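Local coordinates for protein type III effector HopA1 (Pseudomonas syringae pv. tomato str. DC3000, PDB 4RSX) that is a type III secreted effector of a bacterial plant pathogen, represented here by a large alpha/beta fragment, and probably acts inside host plant cells, at residues 92-97 and 148-153. Residues are numbered along the deposited sequence; the frame is centred on the assembly and turned at random.
Sequences AKRFFY and PACHGQ
Lys93 and Ala149 join two loops beyond the ends of two inner, neighbouring strands of the antiparallel sheet in this alpha/beta fold: the approach to strand 96-101 and the connection from strand 140-146 to strand 158-162. Beyond the paired strands 96-101 and 140-146, the two loops stay in contact through one backbone hydrogen bond, from Ala149 N to Lys93 O at 2.9 Å. The N-H lies in the carbonyl plane, with a C=O...N angle of 151°. Around this bond Ala149 and Pro148 crowd the same acceptor: Ala149 CB stands 3.4 Å from Lys93 O, and the proline ring lays its CD 3.5 Å from that oxygen. Pro148 N is also close but has no hydrogen to give; CD and CG of its ring pack against Lys93 CA as well. Lys93 meets Ala149 CB through its own CB, at 4.0 Å; beyond CG the lysine chain runs extended away from the loop, and NZ forms a salt bridge with Glu49 of helix 45-58. That helix also touches Pro148 through Phe51 and Ala149 through Gln48. On the next residue the geometry changes from aliphatic packing to a sulfur over one face of a guanidinium. Arg94 starts away from the other loop, but its chain bends at chi2 (-100°), which sets CD, and again at chi3 (-52°), which sets NE; the guanidinium lies against Cys150. From Cys150 the chain makes a type II turn to Gln153, with Gly152, at a positive phi, in its third position. Within 92-97, Tyr97 OH donates to Ala92 O, in the carbonyl plane and on a lone pair. Cys150 SG sits 3.8 Å above the Arg94 guanidinium plane, over its centre.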
loop_
_atom_site.group_PDB
_atom_site.type_symbol
_atom_site.label_atom_id
_atom_site.label_comp_id
_atom_site.label_asym_id
_atom_site.label_seq_id
_atom_site.Cartn_x
_atom_site.Cartn_y
_atom_site.Cartn_z
ATOM N N ALA A 92 -0.397 14.094 -14.277
ATOM C CA ALA A 92 0.205 14.558 -13.025
ATOM C C ALA A 92 -0.704 14.447 -11.794
ATOM O O ALA A 92 -0.222 14.237 -10.684
ATOM C CB ALA A 92 0.723 15.990 -13.177
ATOM N N LYS A 93 -2.012 14.586 -11.992
ATOM C CA LYS A 93 -2.965 14.477 -10.893
ATOM C C LYS A 93 -3.377 13.030 -10.628
ATOM O O LYS A 93 -4.079 12.745 -9.651
ATOM C CB LYS A 93 -4.216 15.324 -11.187
ATOM C CG LYS A 93 -3.973 16.830 -11.186
ATOM C CD LYS A 93 -5.261 17.633 -11.461
ATOM C CE LYS A 93 -4.995 19.135 -11.309
ATOM N NZ LYS A 93 -5.890 20.003 -12.145
ATOM N N ARG A 94 -2.942 12.111 -11.487
ATOM C CA ARG A 94 -3.474 10.743 -11.450
ATOM C C ARG A 94 -2.450 9.677 -11.059
ATOM O O ARG A 94 -2.790 8.694 -10.399
ATOM C CB ARG A 94 -4.073 10.359 -12.810
ATOM C CG ARG A 94 -4.963 11.420 -13.454
ATOM C CD ARG A 94 -6.443 11.117 -13.243
ATOM N NE ARG A 94 -6.790 9.753 -13.649
ATOM C CZ ARG A 94 -7.997 9.208 -13.496
ATOM N NH1 ARG A 94 -8.982 9.911 -12.945
ATOM N NH2 ARG A 94 -8.220 7.959 -13.891
ATOM N N PHE A 95 -1.208 9.855 -11.489
ATOM C CA PHE A 95 -0.207 8.813 -11.314
ATOM C C PHE A 95 0.384 8.809 -9.906
ATOM O O PHE A 95 0.098 9.703 -9.106
ATOM C CB PHE A 95 0.892 8.935 -12.377
ATOM C CG PHE A 95 0.480 8.419 -13.745
ATOM C CD1 PHE A 95 -0.772 7.835 -13.939
ATOM C CD2 PHE A 95 1.349 8.509 -14.826
ATOM C CE1 PHE A 95 -1.162 7.355 -15.195
ATOM C CE2 PHE A 95 0.974 8.028 -16.088
ATOM C CZ PHE A 95 -0.288 7.451 -16.268
ATOM N N PHE A 96 1.200 7.798 -9.608
ATOM C CA PHE A 96 1.867 7.707 -8.307
ATOM C C PHE A 96 3.125 8.565 -8.216
ATOM O O PHE A 96 3.843 8.731 -9.200
ATOM C CB PHE A 96 2.275 6.265 -8.023
ATOM C CG PHE A 96 1.178 5.428 -7.459
ATOM C CD1 PHE A 96 0.855 5.504 -6.109
ATOM C CD2 PHE A 96 0.476 4.554 -8.273
ATOM C CE1 PHE A 96 -0.156 4.725 -5.585
ATOM C CE2 PHE A 96 -0.545 3.773 -7.758
ATOM C CZ PHE A 96 -0.860 3.855 -6.412
ATOM N N TYR A 97 3.402 9.076 -7.020
ATOM C CA TYR A 97 4.680 9.713 -6.732
ATOM C C TYR A 97 5.377 8.947 -5.612
ATOM O O TYR A 97 4.730 8.460 -4.682
ATOM C CB TYR A 97 4.461 11.160 -6.300
ATOM C CG TYR A 97 3.857 12.036 -7.373
ATOM C CD1 TYR A 97 4.656 12.862 -8.140
ATOM C CD2 TYR A 97 2.487 12.043 -7.612
ATOM C CE1 TYR A 97 4.119 13.682 -9.123
ATOM C CE2 TYR A 97 1.933 12.848 -8.603
ATOM C CZ TYR A 97 2.764 13.666 -9.354
ATOM O OH TYR A 97 2.253 14.480 -10.338
ATOM N N PRO A 148 -3.499 13.316 -6.519
ATOM C CA PRO A 148 -4.615 13.906 -5.761
ATOM C C PRO A 148 -5.999 13.659 -6.349
ATOM O O PRO A 148 -6.979 13.633 -5.595
ATOM C CB PRO A 148 -4.303 15.411 -5.778
ATOM C CG PRO A 148 -3.377 15.607 -6.954
ATOM C CD PRO A 148 -2.552 14.346 -6.984
ATOM N N ALA A 149 -6.104 13.478 -7.659
ATOM C CA ALA A 149 -7.421 13.222 -8.234
ATOM C C ALA A 149 -7.953 11.845 -7.821
ATOM O O ALA A 149 -9.160 11.619 -7.832
ATOM C CB ALA A 149 -7.395 13.368 -9.748
ATOM N N CYS A 150 -7.053 10.930 -7.456
ATOM C CA CYS A 150 -7.448 9.548 -7.150
ATOM C C CYS A 150 -7.302 9.181 -5.680
ATOM O O CYS A 150 -7.676 8.082 -5.278
ATOM C CB CYS A 150 -6.628 8.553 -7.984
ATOM S SG CYS A 150 -6.856 8.695 -9.772
ATOM N N HIS A 151 -6.741 10.081 -4.880
ATOM C CA HIS A 151 -6.560 9.780 -3.465
ATOM C C HIS A 151 -7.907 9.512 -2.799
ATOM O O HIS A 151 -8.825 10.332 -2.899
ATOM C CB HIS A 151 -5.847 10.920 -2.756
ATOM C CG HIS A 151 -5.075 10.484 -1.551
ATOM N ND1 HIS A 151 -3.709 10.641 -1.447
ATOM C CD2 HIS A 151 -5.477 9.892 -0.401
ATOM C CE1 HIS A 151 -3.303 10.171 -0.279
ATOM N NE2 HIS A 151 -4.355 9.704 0.371
ATOM N N GLY A 152 -8.026 8.357 -2.135
ATOM C CA GLY A 152 -9.270 7.973 -1.486
ATOM C C GLY A 152 -10.078 6.972 -2.295
ATOM O O GLY A 152 -11.103 6.469 -1.824
ATOM N N GLN A 153 -9.614 6.672 -3.507
ATOM C CA GLN A 153 -10.306 5.722 -4.380
ATOM C C GLN A 153 -9.530 4.432 -4.634
ATOM O O GLN A 153 -10.011 3.547 -5.341
ATOM C CB GLN A 153 -10.605 6.365 -5.734
ATOM C CG GLN A 153 -11.714 7.390 -5.736
ATOM C CD GLN A 153 -11.599 8.341 -6.917
ATOM O OE1 GLN A 153 -11.580 9.557 -6.741
ATOM N NE2 GLN A 153 -11.505 7.789 -8.125
#